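Local atomic coordinates of NAD-dependent dehydrogenase (Rhizobium meliloti, PDB entry 4Z0P), a protein that reduces glyoxylate and hydroxypyruvate with NADPH, as a two-domain enzyme of the D-isomer-specific 2-hydroxyacid dehydrogenase family. Residues F216-R221 against S250-G254; V107-L112 against K158-F164; Q41-G47 against L60-D66; I244-D249 against R271-M275. Residues are numbered along the deposited sequence.

Contacts 1, 2 and 4 belong to the nucleotide-binding Rossmann domain, whereas contact 3 sits in the other domain, with its smaller parallel sheet, about 50 Å from contact 1, 45 Å from contact 2 and 44 Å from contact 4 between centres. Contacts 1 and 4 are direct neighbours, 13 Å apart between centres and sharing helix 241-250: L253 N lies 3.0 Å from C247 O, and F216 CE2 packs 3.7 Å from I244 CG1. Contact 2 is closest to the cofactor, the V107 side chain standing about 9 Å from bound NADPH. Contacts 2 and 4 both border the second subunit, while contacts 1 and 3 are away from the annotated sites.

Contact 1. Residues F216-R221 against S250-G254; sequences FAKLSR and SGVLG
The backbone of 216-221 leaves the end of helix 213-216 through a type I beta turn from F216 to L219, closed by L219 N to F216 O at 3.2 Å, and then extends through L219 and S220. Facing it, 250-254 is the exit of helix 241-250: G251 breaks the helix with positive phi (95°), and S250, chi1 p, forms an ST turn in which OG accepts from V252 N at 3.3 Å. CA atoms approach to 6.6 Å for A217 and V252 and 7.0 Å for F216 and L253. L253 (m, t) lays CD1 over one face of the F216 ring, 4.0 Å from its centroid and 11° off the normal, a CH-pi contact. L253 CD2 reaches L219 CD1 at 4.4 Å, and V252 CG1 lies 4.3 Å from F216 CB. R221 curls back (m, t, p) to donate from NH1 to G251 O at 3.1 Å and from NH2 to V252 O at 2.9 Å. The contact joins loops leading into the adjacent parallel strands 229-232 and 255-258 of the Rossmann sheet. F216, L219 and L253 form the buried apolar part, while the R221 guanidinium ties the carbonyls of G251 and V252 at the exposed edge.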
loop_
_atom_site.group_PDB
_atom_site.type_symbol
_atom_site.label_atom_id
_atom_site.label_comp_id
_atom_site.label_asym_id
_atom_site.label_seq_id
_atom_site.Cartn_x
_atom_site.Cartn_y
_atom_site.Cartn_z
ATOM N N PHE A 216 -8.439 21.657 8.704
ATOM C CA PHE A 216 -7.210 20.947 9.105
ATOM C C PHE A 216 -6.927 21.100 10.612
ATOM O O PHE A 216 -6.456 20.144 11.248
ATOM C CB PHE A 216 -5.999 21.431 8.303
ATOM C CG PHE A 216 -6.147 21.288 6.789
ATOM C CD1 PHE A 216 -6.729 20.152 6.217
ATOM C CD2 PHE A 216 -5.716 22.299 5.946
ATOM C CE1 PHE A 216 -6.867 20.032 4.840
ATOM C CE2 PHE A 216 -5.852 22.187 4.568
ATOM C CZ PHE A 216 -6.446 21.070 4.015
ATOM N N ALA A 217 -7.239 22.275 11.164
ATOM C CA ALA A 217 -7.108 22.537 12.605
ATOM C C ALA A 217 -8.023 21.693 13.511
ATOM O O ALA A 217 -7.764 21.590 14.705
ATOM C CB ALA A 217 -7.314 24.010 12.888
ATOM N N LYS A 218 -9.086 21.120 12.943
ATOM C CA LYS A 218 -9.999 20.253 13.681
ATOM C C LYS A 218 -9.622 18.779 13.639
ATOM O O LYS A 218 -10.180 17.988 14.393
ATOM C CB LYS A 218 -11.434 20.444 13.187
ATOM C CG LYS A 218 -12.000 21.815 13.517
ATOM C CD LYS A 218 -13.421 21.903 12.963
ATOM C CE LYS A 218 -14.056 23.269 13.193
ATOM N NZ LYS A 218 -13.807 24.175 12.044
ATOM N N LEU A 219 -8.657 18.411 12.799
ATOM C CA LEU A 219 -8.181 17.022 12.734
ATOM C C LEU A 219 -7.469 16.623 14.011
ATOM O O LEU A 219 -6.979 17.468 14.760
ATOM C CB LEU A 219 -7.287 16.834 11.511
ATOM C CG LEU A 219 -8.014 16.947 10.163
ATOM C CD1 LEU A 219 -7.032 16.977 8.983
ATOM C CD2 LEU A 219 -8.971 15.778 9.974
ATOM N N SER A 220 -7.449 15.328 14.282
ATOM C CA SER A 220 -6.828 14.831 15.495
ATOM C C SER A 220 -5.334 15.107 15.579
ATOM O O SER A 220 -4.596 14.924 14.598
ATOM C CB SER A 220 -7.045 13.324 15.633
ATOM O OG SER A 220 -6.605 12.927 16.927
ATOM N N ARG A 221 -4.896 15.509 16.772
ATOM C CA ARG A 221 -3.454 15.545 17.105
ATOM C C ARG A 221 -3.076 14.443 18.073
ATOM O O ARG A 221 -1.957 14.433 18.562
ATOM C CB ARG A 221 -3.088 16.894 17.681
ATOM C CG ARG A 221 -3.760 18.001 16.870
ATOM C CD ARG A 221 -3.014 19.295 16.885
ATOM N NE ARG A 221 -1.737 19.132 16.210
ATOM C CZ ARG A 221 -1.500 19.288 14.907
ATOM N NH1 ARG A 221 -0.248 19.132 14.501
ATOM N NH2 ARG A 221 -2.454 19.626 14.016
ATOM N N SER A 250 3.746 25.122 9.157
ATOM C CA SER A 250 3.618 25.297 10.594
ATOM C C SER A 250 3.603 23.976 11.345
ATOM O O SER A 250 3.824 23.966 12.538
ATOM C CB SER A 250 2.333 26.047 10.914
ATOM O OG SER A 250 1.211 25.231 10.659
ATOM N N GLY A 251 3.303 22.879 10.653
ATOM C CA GLY A 251 3.197 21.578 11.274
ATOM C C GLY A 251 1.783 21.188 11.656
ATOM O O GLY A 251 1.586 20.080 12.175
ATOM N N VAL A 252 0.801 22.044 11.382
ATOM C CA VAL A 252 -0.616 21.701 11.577
ATOM C C VAL A 252 -0.953 20.448 10.753
ATOM O O VAL A 252 -1.656 19.564 11.227
ATOM C CB VAL A 252 -1.564 22.869 11.258
ATOM C CG1 VAL A 252 -3.010 22.397 11.235
ATOM C CG2 VAL A 252 -1.419 23.964 12.326
ATOM N N LEU A 253 -0.425 20.379 9.531
ATOM C CA LEU A 253 -0.409 19.137 8.766
ATOM C C LEU A 253 0.989 18.556 8.780
ATOM O O LEU A 253 1.964 19.262 8.531
ATOM C CB LEU A 253 -0.812 19.370 7.313
ATOM C CG LEU A 253 -2.286 19.683 7.044
ATOM C CD1 LEU A 253 -2.480 20.019 5.570
ATOM C CD2 LEU A 253 -3.162 18.500 7.423
ATOM N N GLY A 254 1.083 17.263 9.069
ATOM C CA GLY A 254 2.373 16.579 9.126
ATOM C C GLY A 254 2.840 16.136 7.752
ATOM O O GLY A 254 4.035 15.883 7.535
#

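Contact 2. Residues V107-L112 against K158-F164; sequences VMMQCL and KLAAMGF
This is a buried helix-helix contact in the Rossmann domain, dominated by apolar side chains and without a hydrogen bond between the segments: helix 97-115 packs against the C-terminal end of helix 150-161, which follows the probable GxGxxG dinucleotide-binding turn. Residues 107-112 are regular helix; 158-164 carries the end of helix 150-161 into the following turn, where G163 (phi 116°) makes a Schellman motif, F164 N donating to L159 O at 3.2 Å and G163 N to A160 O at 3.0 Å. The closest CA pair is M108 and L159, 6.4 Å apart. L159 (m, t) lies between V107 and C111, CD1 4.0 Å from V107 CG1 and CD2 3.8 Å from C111 SG. F164 (chi1 m, chi2 -83°) folds back, placing CZ 3.7 Å from C111 CB and CE2 4.1 Å from L112 CD2; C111 SG makes an oblique sulfur-aromatic contact, 5.2 Å from the ring centroid. V143 of strand 142-146 touches C111, L159 and F164, while M108 and L112 pack on L112 and M108 of the second subunit, so this layer lies between sheet and dimer interface. M108 (t, p, p) rests CE 3.4 Å from both K158 O and M162 CG.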
loop_
_atom_site.group_PDB
_atom_site.type_symbol
_atom_site.label_atom_id
_atom_site.label_comp_id
_atom_site.label_asym_id
_atom_site.label_seq_id
_atom_site.Cartn_x
_atom_site.Cartn_y
_atom_site.Cartn_z
ATOM N N VAL A 107 -5.293 5.021 -2.756
ATOM C CA VAL A 107 -5.600 5.416 -1.378
ATOM C C VAL A 107 -4.803 4.548 -0.392
ATOM O O VAL A 107 -4.188 5.056 0.534
ATOM C CB VAL A 107 -7.117 5.356 -1.080
ATOM C CG1 VAL A 107 -7.407 5.613 0.393
ATOM C CG2 VAL A 107 -7.862 6.373 -1.938
ATOM N N MET A 108 -4.814 3.244 -0.615
ATOM C CA MET A 108 -4.047 2.326 0.234
ATOM C C MET A 108 -2.576 2.690 0.197
ATOM O O MET A 108 -1.916 2.718 1.247
ATOM C CB MET A 108 -4.232 0.890 -0.259
ATOM C CG MET A 108 -3.469 -0.172 0.550
ATOM S SD MET A 108 -4.030 -0.302 2.272
ATOM C CE MET A 108 -5.681 -0.948 1.975
ATOM N N MET A 109 -2.046 2.974 -0.995
ATOM C CA MET A 109 -0.623 3.335 -1.090
ATOM C C MET A 109 -0.311 4.570 -0.253
ATOM O O MET A 109 0.693 4.596 0.465
ATOM C CB MET A 109 -0.196 3.552 -2.527
ATOM C CG MET A 109 1.296 3.757 -2.651
ATOM S SD MET A 109 1.835 3.762 -4.386
ATOM C CE MET A 109 1.098 5.246 -4.882
ATOM N N GLN A 110 -1.160 5.597 -0.338
ATOM C CA GLN A 110 -0.870 6.815 0.428
ATOM C C GLN A 110 -0.941 6.546 1.922
ATOM O O GLN A 110 -0.107 7.024 2.692
ATOM C CB GLN A 110 -1.849 7.939 0.121
ATOM C CG GLN A 110 -2.000 8.295 -1.340
ATOM C CD GLN A 110 -0.704 8.335 -2.098
ATOM O OE1 GLN A 110 0.269 8.972 -1.677
ATOM N NE2 GLN A 110 -0.671 7.646 -3.238
ATOM N N CYS A 111 -1.973 5.826 2.355
ATOM C CA CYS A 111 -2.091 5.554 3.797
ATOM C C CYS A 111 -0.870 4.750 4.300
ATOM O O CYS A 111 -0.395 4.988 5.408
ATOM C CB CYS A 111 -3.401 4.838 4.126
ATOM S SG CYS A 111 -4.840 5.941 3.880
ATOM N N LEU A 112 -0.374 3.796 3.508
ATOM C CA LEU A 112 0.814 3.050 3.896
ATOM C C LEU A 112 2.086 3.882 3.861
ATOM O O LEU A 112 2.917 3.786 4.802
ATOM C CB LEU A 112 0.959 1.776 3.074
ATOM C CG LEU A 112 -0.115 0.719 3.312
ATOM C CD1 LEU A 112 -0.002 -0.408 2.288
ATOM C CD2 LEU A 112 -0.104 0.174 4.733
ATOM N N LYS A 158 -11.373 -1.704 2.162
ATOM C CA LYS A 158 -10.017 -2.206 1.970
ATOM C C LYS A 158 -9.038 -1.743 3.034
ATOM O O LYS A 158 -8.219 -2.526 3.499
ATOM C CB LYS A 158 -9.534 -1.917 0.555
ATOM C CG LYS A 158 -10.206 -2.858 -0.438
ATOM C CD LYS A 158 -10.075 -2.449 -1.860
ATOM C CE LYS A 158 -10.590 -3.492 -2.823
ATOM N NZ LYS A 158 -10.606 -3.017 -4.208
ATOM N N LEU A 159 -9.116 -0.473 3.415
ATOM C CA LEU A 159 -8.276 0.021 4.494
ATOM C C LEU A 159 -8.542 -0.724 5.793
ATOM O O LEU A 159 -7.598 -1.106 6.495
ATOM C CB LEU A 159 -8.481 1.511 4.689
ATOM C CG LEU A 159 -7.933 2.387 3.601
ATOM C CD1 LEU A 159 -8.582 3.769 3.689
ATOM C CD2 LEU A 159 -6.412 2.499 3.664
ATOM N N ALA A 160 -9.809 -0.957 6.103
ATOM C CA ALA A 160 -10.170 -1.685 7.329
ATOM C C ALA A 160 -9.588 -3.100 7.302
ATOM O O ALA A 160 -9.060 -3.581 8.321
ATOM C CB ALA A 160 -11.691 -1.735 7.522
ATOM N N ALA A 161 -9.636 -3.747 6.137
ATOM C CA ALA A 161 -9.106 -5.110 6.002
ATOM C C ALA A 161 -7.600 -5.182 6.207
ATOM O O ALA A 161 -7.077 -6.235 6.619
ATOM C CB ALA A 161 -9.497 -5.732 4.658
ATOM N N MET A 162 -6.906 -4.096 5.923
ATOM C CA MET A 162 -5.459 -4.029 6.146
ATOM C C MET A 162 -5.084 -3.644 7.571
ATOM O O MET A 162 -3.899 -3.650 7.916
ATOM C CB MET A 162 -4.816 -3.069 5.151
ATOM C CG MET A 162 -4.601 -3.673 3.766
ATOM S SD MET A 162 -3.444 -5.030 3.749
ATOM C CE MET A 162 -1.942 -4.203 4.295
ATOM N N GLY A 163 -6.078 -3.295 8.386
ATOM C CA GLY A 163 -5.900 -3.070 9.820
ATOM C C GLY A 163 -6.165 -1.647 10.294
ATOM O O GLY A 163 -6.206 -1.412 11.497
ATOM N N PHE A 164 -6.322 -0.674 9.385
ATOM C CA PHE A 164 -6.630 0.682 9.817
ATOM C C PHE A 164 -7.972 0.756 10.529
ATOM O O PHE A 164 -8.899 -0.001 10.233
ATOM C CB PHE A 164 -6.659 1.655 8.636
ATOM C CG PHE A 164 -5.304 1.934 8.032
ATOM C CD1 PHE A 164 -4.475 2.881 8.605
ATOM C CD2 PHE A 164 -4.880 1.272 6.880
ATOM C CE1 PHE A 164 -3.219 3.148 8.073
ATOM C CE2 PHE A 164 -3.622 1.542 6.340
ATOM C CZ PHE A 164 -2.796 2.482 6.930
#

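Contact 3. Residues Q41-G47 against L60-D66; sequences QERDLSG and LFSRAPD
Helix 60-63 and its exit, 64-66, run beside the irregular segment 41-47, with CA atoms 4.7 Å apart at L45 and A64 and 5.4 Å at G47 and D66. L60 (t, p) sets CD1 4.0 Å from L45 CD1. R63 (m, t, p) reaches along the loop: NH2 donates to R43 O at 2.9 Å and also bonds H40 O, L45 CD1 covers one face of the guanidinium and Q41 O the opposite face, and a water bridges R63 NE (2.9 Å) to R43 O (3.2 Å). R63 O accepts a weak bond from L45 N at 3.4 Å and a firmer one from a second water at 2.9 Å, which also binds D44 OD1 and S46 OG, both at 2.7 Å. D44 makes an Asx turn, OD2 accepting from S46 N at 2.9 Å. A64 is the first residue beyond the helix, and A64 CB meets L45 CB at 3.9 Å. P65 CD lies 3.9 Å from S46 OG. D66 OD2 accepts from G47 N at 2.7 Å and also bonds a HEPES molecule, probably crystallisation buffer, and a third water joins D66 N (2.9 Å) to L45 O (2.8 Å). On the five-stranded parallel sheet of the non-Rossmann domain, the loop entering strand 50-54 is tied to the helix leading into adjacent strand 69-72; L45 and A64 rest on I9 and L60 on D11 of strand 8-12.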
loop_
_atom_site.group_PDB
_atom_site.type_symbol
_atom_site.label_atom_id
_atom_site.label_comp_id
_atom_site.label_asym_id
_atom_site.label_seq_id
_atom_site.Cartn_x
_atom_site.Cartn_y
_atom_site.Cartn_z
ATOM N N GLN A 41 -11.930 16.469 -38.188
ATOM C CA GLN A 41 -12.025 17.825 -37.634
ATOM C C GLN A 41 -13.112 18.697 -38.236
ATOM O O GLN A 41 -13.367 19.771 -37.711
ATOM C CB GLN A 41 -10.707 18.606 -37.819
ATOM C CG GLN A 41 -9.583 17.999 -37.086
ATOM C CD GLN A 41 -8.377 18.888 -37.169
ATOM O OE1 GLN A 41 -7.703 19.022 -38.233
ATOM N NE2 GLN A 41 -8.121 19.527 -36.087
ATOM N N GLU A 42 -13.639 18.308 -39.391
ATOM C CA GLU A 42 -14.690 19.070 -40.064
ATOM C C GLU A 42 -16.011 18.307 -40.194
ATOM O O GLU A 42 -16.975 18.847 -40.705
ATOM C CB GLU A 42 -14.221 19.505 -41.425
ATOM C CG GLU A 42 -13.132 20.577 -41.305
ATOM C CD GLU A 42 -12.696 21.152 -42.616
ATOM O OE1 GLU A 42 -13.377 20.953 -43.642
ATOM O OE2 GLU A 42 -11.625 21.802 -42.641
ATOM N N ARG A 43 -16.027 17.061 -39.766
ATOM C CA ARG A 43 -17.196 16.183 -39.929
ATOM C C ARG A 43 -18.371 16.853 -39.215
ATOM O O ARG A 43 -18.267 17.235 -38.053
ATOM C CB ARG A 43 -16.860 14.822 -39.309
ATOM C CG ARG A 43 -17.963 13.766 -39.198
ATOM C CD ARG A 43 -18.411 13.222 -40.519
ATOM N NE ARG A 43 -19.427 12.174 -40.340
ATOM C CZ ARG A 43 -19.180 10.887 -40.095
ATOM N NH1 ARG A 43 -17.933 10.428 -39.980
ATOM N NH2 ARG A 43 -20.201 10.034 -39.989
ATOM N N ASP A 44 -19.489 17.017 -39.916
ATOM C CA ASP A 44 -20.692 17.457 -39.234
ATOM C C ASP A 44 -21.201 16.333 -38.332
ATOM O O ASP A 44 -21.249 15.170 -38.749
ATOM C CB ASP A 44 -21.779 17.828 -40.221
ATOM C CG ASP A 44 -22.937 18.458 -39.525
ATOM O OD1 ASP A 44 -22.890 19.680 -39.288
ATOM O OD2 ASP A 44 -23.845 17.713 -39.166
ATOM N N LEU A 45 -21.580 16.668 -37.100
ATOM C CA LEU A 45 -21.960 15.661 -36.133
ATOM C C LEU A 45 -23.446 15.685 -35.769
ATOM O O LEU A 45 -23.840 15.093 -34.752
ATOM C CB LEU A 45 -21.080 15.758 -34.888
ATOM C CG LEU A 45 -19.566 15.630 -35.146
ATOM C CD1 LEU A 45 -18.762 15.895 -33.868
ATOM C CD2 LEU A 45 -19.234 14.269 -35.722
ATOM N N SER A 46 -24.257 16.335 -36.606
ATOM C CA SER A 46 -25.701 16.261 -36.416
ATOM C C SER A 46 -26.231 14.853 -36.643
ATOM O O SER A 46 -25.646 14.057 -37.359
ATOM C CB SER A 46 -26.420 17.219 -37.363
ATOM O OG SER A 46 -25.955 18.537 -37.205
ATOM N N GLY A 47 -27.355 14.555 -36.023
ATOM C CA GLY A 47 -28.002 13.266 -36.172
ATOM C C GLY A 47 -27.366 12.106 -35.445
ATOM O O GLY A 47 -27.836 10.989 -35.575
ATOM N N LEU A 60 -17.955 21.323 -28.963
ATOM C CA LEU A 60 -18.463 19.970 -29.251
ATOM C C LEU A 60 -19.978 19.905 -29.351
ATOM O O LEU A 60 -20.514 19.364 -30.330
ATOM C CB LEU A 60 -17.988 18.926 -28.257
ATOM C CG LEU A 60 -18.503 17.499 -28.581
ATOM C CD1 LEU A 60 -18.258 17.028 -30.029
ATOM C CD2 LEU A 60 -17.905 16.508 -27.620
ATOM N N PHE A 61 -20.684 20.473 -28.378
ATOM C CA PHE A 61 -22.144 20.347 -28.417
ATOM C C PHE A 61 -22.815 21.219 -29.485
ATOM O O PHE A 61 -23.930 20.923 -29.886
ATOM C CB PHE A 61 -22.791 20.521 -27.030
ATOM C CG PHE A 61 -22.346 19.480 -26.055
ATOM C CD1 PHE A 61 -22.401 18.122 -26.396
ATOM C CD2 PHE A 61 -21.831 19.835 -24.816
ATOM C CE1 PHE A 61 -21.955 17.149 -25.527
ATOM C CE2 PHE A 61 -21.387 18.853 -23.941
ATOM C CZ PHE A 61 -21.446 17.518 -24.294
ATOM N N SER A 62 -22.144 22.249 -29.988
ATOM C CA SER A 62 -22.732 22.976 -31.131
ATOM C C SER A 62 -22.626 22.123 -32.424
ATOM O O SER A 62 -23.494 22.161 -33.281
ATOM C CB SER A 62 -22.122 24.373 -31.289
ATOM O OG SER A 62 -20.763 24.271 -31.616
ATOM N N ARG A 63 -21.582 21.324 -32.518
ATOM C CA ARG A 63 -21.431 20.374 -33.640
ATOM C C ARG A 63 -22.330 19.160 -33.579
ATOM O O ARG A 63 -22.757 18.651 -34.619
ATOM C CB ARG A 63 -20.032 19.845 -33.677
ATOM C CG ARG A 63 -18.983 20.881 -33.973
ATOM C CD ARG A 63 -17.635 20.190 -33.860
ATOM N NE ARG A 63 -17.363 19.297 -35.006
ATOM C CZ ARG A 63 -16.280 18.517 -35.107
ATOM N NH1 ARG A 63 -15.380 18.504 -34.116
ATOM N NH2 ARG A 63 -16.109 17.723 -36.184
ATOM N N ALA A 64 -22.617 18.710 -32.360
ATOM C CA ALA A 64 -23.421 17.523 -32.116
ATOM C C ALA A 64 -24.694 17.850 -31.344
ATOM O O ALA A 64 -24.839 17.473 -30.189
ATOM C CB ALA A 64 -22.572 16.483 -31.380
ATOM N N PRO A 65 -25.640 18.548 -31.989
ATOM C CA PRO A 65 -26.823 19.035 -31.300
ATOM C C PRO A 65 -27.921 18.017 -31.050
ATOM O O PRO A 65 -28.916 18.365 -30.436
ATOM C CB PRO A 65 -27.351 20.104 -32.271
ATOM C CG PRO A 65 -26.939 19.605 -33.619
ATOM C CD PRO A 65 -25.588 19.036 -33.391
ATOM N N ASP A 66 -27.779 16.793 -31.527
ATOM C CA ASP A 66 -28.876 15.820 -31.484
ATOM C C ASP A 66 -28.565 14.648 -30.573
ATOM O O ASP A 66 -29.240 13.601 -30.599
ATOM C CB ASP A 66 -29.158 15.346 -32.891
ATOM C CG ASP A 66 -29.453 16.495 -33.826
ATOM O OD1 ASP A 66 -30.260 17.367 -33.433
ATOM O OD2 ASP A 66 -28.900 16.539 -34.952
HETATM O O HOH W 1 -18.428 20.404 -37.426
HETATM O O HOH W 2 -23.875 20.177 -36.781
HETATM O O HOH W 3 -25.773 15.063 -32.759
#

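Contact 4. Residues I244-D249 against R271-M275; sequences ILECLD and RFWDM
Helix 241-250 presents I244, L245, L248 and D249 to the turn at 271-275, whose first three residues have helical backbone angles; D274 N to R271 O at 3.2 Å closes the turn from R271 to D274, and M275 follows. The CA atoms are 8.0 Å apart for L245 and F272 and 8.9 Å for L248 and M275, so side chains fill the gap. L245 (m, t) is the main projection: its CD2 enters a hollow lined by R271, F272 and M275, 4.0 Å from R271 CB, 3.5 Å from F272 CE1 and 3.4 Å from M275 SD. In return, the F272 ring (chi1 m) turns its edge to I244 CG2 and L248 CD1, with CE1 3.9 Å from the former and 4.5 Å from the latter. M275 (m, t, p) lays its methyl CE 3.6 Å from L248 CD1. V280 and V278 of strand 278-280 touch F272 and L248, so the contact joins this helix to the loop leading into that strand of the Rossmann sheet. R271 and D249 form a bidentate salt bridge, NH1 to OD2 and NH2 to OD1, each 2.9 Å. With L245 CD2 over one guanidinium face, this charge pair closes the exposed margin of an otherwise apolar interface.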
loop_
_atom_site.group_PDB
_atom_site.type_symbol
_atom_site.label_atom_id
_atom_site.label_comp_id
_atom_site.label_asym_id
_atom_site.label_seq_id
_atom_site.Cartn_x
_atom_site.Cartn_y
_atom_site.Cartn_z
ATOM N N ILE A 244 -3.172 24.648 2.727
ATOM C CA ILE A 244 -2.402 23.407 2.815
ATOM C C ILE A 244 -0.931 23.754 3.054
ATOM O O ILE A 244 -0.284 23.218 3.959
ATOM C CB ILE A 244 -2.534 22.527 1.544
ATOM C CG1 ILE A 244 -3.974 22.002 1.361
ATOM C CG2 ILE A 244 -1.597 21.335 1.644
ATOM C CD1 ILE A 244 -4.198 21.313 0.017
ATOM N N LEU A 245 -0.414 24.669 2.241
ATOM C CA LEU A 245 0.994 25.080 2.365
ATOM C C LEU A 245 1.308 25.720 3.732
ATOM O O LEU A 245 2.328 25.373 4.348
ATOM C CB LEU A 245 1.386 26.019 1.230
ATOM C CG LEU A 245 1.445 25.370 -0.153
ATOM C CD1 LEU A 245 1.437 26.407 -1.261
ATOM C CD2 LEU A 245 2.676 24.493 -0.258
ATOM N N GLU A 246 0.458 26.648 4.183
ATOM C CA GLU A 246 0.607 27.270 5.507
ATOM C C GLU A 246 0.638 26.227 6.613
ATOM O O GLU A 246 1.465 26.299 7.523
ATOM C CB GLU A 246 -0.552 28.228 5.807
ATOM C CG GLU A 246 -0.446 29.573 5.131
ATOM C CD GLU A 246 -1.191 30.647 5.895
ATOM O OE1 GLU A 246 -0.647 31.765 5.999
ATOM O OE2 GLU A 246 -2.309 30.359 6.391
ATOM N N CYS A 247 -0.267 25.253 6.511
ATOM C CA CYS A 247 -0.380 24.220 7.528
ATOM C C CYS A 247 0.762 23.221 7.496
ATOM O O CYS A 247 1.154 22.724 8.547
ATOM C CB CYS A 247 -1.708 23.495 7.415
ATOM S SG CYS A 247 -3.104 24.525 7.933
ATOM N N LEU A 248 1.290 22.902 6.316
ATOM C CA LEU A 248 2.499 22.095 6.241
ATOM C C LEU A 248 3.701 22.823 6.833
ATOM O O LEU A 248 4.519 22.234 7.566
ATOM C CB LEU A 248 2.782 21.681 4.788
ATOM C CG LEU A 248 1.800 20.666 4.197
ATOM C CD1 LEU A 248 1.871 20.662 2.676
ATOM C CD2 LEU A 248 2.037 19.262 4.771
ATOM N N ASP A 249 3.814 24.111 6.512
ATOM C CA ASP A 249 4.921 24.927 7.034
ATOM C C ASP A 249 4.919 25.002 8.569
ATOM O O ASP A 249 5.964 24.950 9.200
ATOM C CB ASP A 249 4.882 26.328 6.422
ATOM C CG ASP A 249 5.373 26.360 4.990
ATOM O OD1 ASP A 249 5.955 25.379 4.486
ATOM O OD2 ASP A 249 5.174 27.388 4.357
ATOM N N ARG A 271 5.243 25.189 -5.059
ATOM C CA ARG A 271 6.022 24.632 -3.965
ATOM C C ARG A 271 5.795 23.137 -3.738
ATOM O O ARG A 271 6.657 22.487 -3.155
ATOM C CB ARG A 271 5.722 25.383 -2.672
ATOM C CG ARG A 271 6.278 26.810 -2.666
ATOM C CD ARG A 271 6.043 27.444 -1.303
ATOM N NE ARG A 271 6.733 26.672 -0.268
ATOM C CZ ARG A 271 6.386 26.602 1.018
ATOM N NH1 ARG A 271 5.326 27.248 1.474
ATOM N NH2 ARG A 271 7.118 25.865 1.848
ATOM N N PHE A 272 4.661 22.597 -4.175
ATOM C CA PHE A 272 4.314 21.224 -3.812
ATOM C C PHE A 272 5.328 20.209 -4.346
ATOM O O PHE A 272 5.541 19.187 -3.719
ATOM C CB PHE A 272 2.921 20.837 -4.278
ATOM C CG PHE A 272 1.804 21.478 -3.510
ATOM C CD1 PHE A 272 1.692 21.300 -2.128
ATOM C CD2 PHE A 272 0.844 22.207 -4.158
ATOM C CE1 PHE A 272 0.654 21.851 -1.438
ATOM C CE2 PHE A 272 -0.200 22.793 -3.471
ATOM C CZ PHE A 272 -0.283 22.631 -2.100
ATOM N N TRP A 273 5.936 20.481 -5.502
ATOM C CA TRP A 273 6.869 19.537 -6.103
ATOM C C TRP A 273 8.039 19.181 -5.190
ATOM O O TRP A 273 8.541 18.058 -5.248
ATOM C CB TRP A 273 7.423 20.068 -7.414
ATOM C CG TRP A 273 6.417 20.365 -8.517
ATOM C CD1 TRP A 273 6.050 21.594 -8.982
ATOM C CD2 TRP A 273 5.723 19.414 -9.327
ATOM N NE1 TRP A 273 5.171 21.470 -10.017
ATOM C CE2 TRP A 273 4.942 20.145 -10.259
ATOM C CE3 TRP A 273 5.673 18.025 -9.357
ATOM C CZ2 TRP A 273 4.138 19.528 -11.201
ATOM C CZ3 TRP A 273 4.874 17.403 -10.319
ATOM C CH2 TRP A 273 4.120 18.146 -11.224
ATOM N N ASP A 274 8.514 20.149 -4.414
ATOM C CA ASP A 274 9.744 20.004 -3.625
ATOM C C ASP A 274 9.523 19.839 -2.126
ATOM O O ASP A 274 10.498 19.851 -1.379
ATOM C CB ASP A 274 10.636 21.240 -3.809
ATOM C CG ASP A 274 11.189 21.386 -5.219
ATOM O OD1 ASP A 274 11.400 20.380 -5.914
ATOM O OD2 ASP A 274 11.455 22.544 -5.609
ATOM N N MET A 275 8.286 19.679 -1.663
ATOM C CA MET A 275 8.100 19.652 -0.235
ATOM C C MET A 275 8.344 18.297 0.351
ATOM O O MET A 275 7.948 17.297 -0.223
ATOM C CB MET A 275 6.761 20.178 0.117
ATOM C CG MET A 275 6.845 21.668 0.024
ATOM S SD MET A 275 5.201 22.259 0.079
ATOM C CE MET A 275 4.997 22.309 1.861
#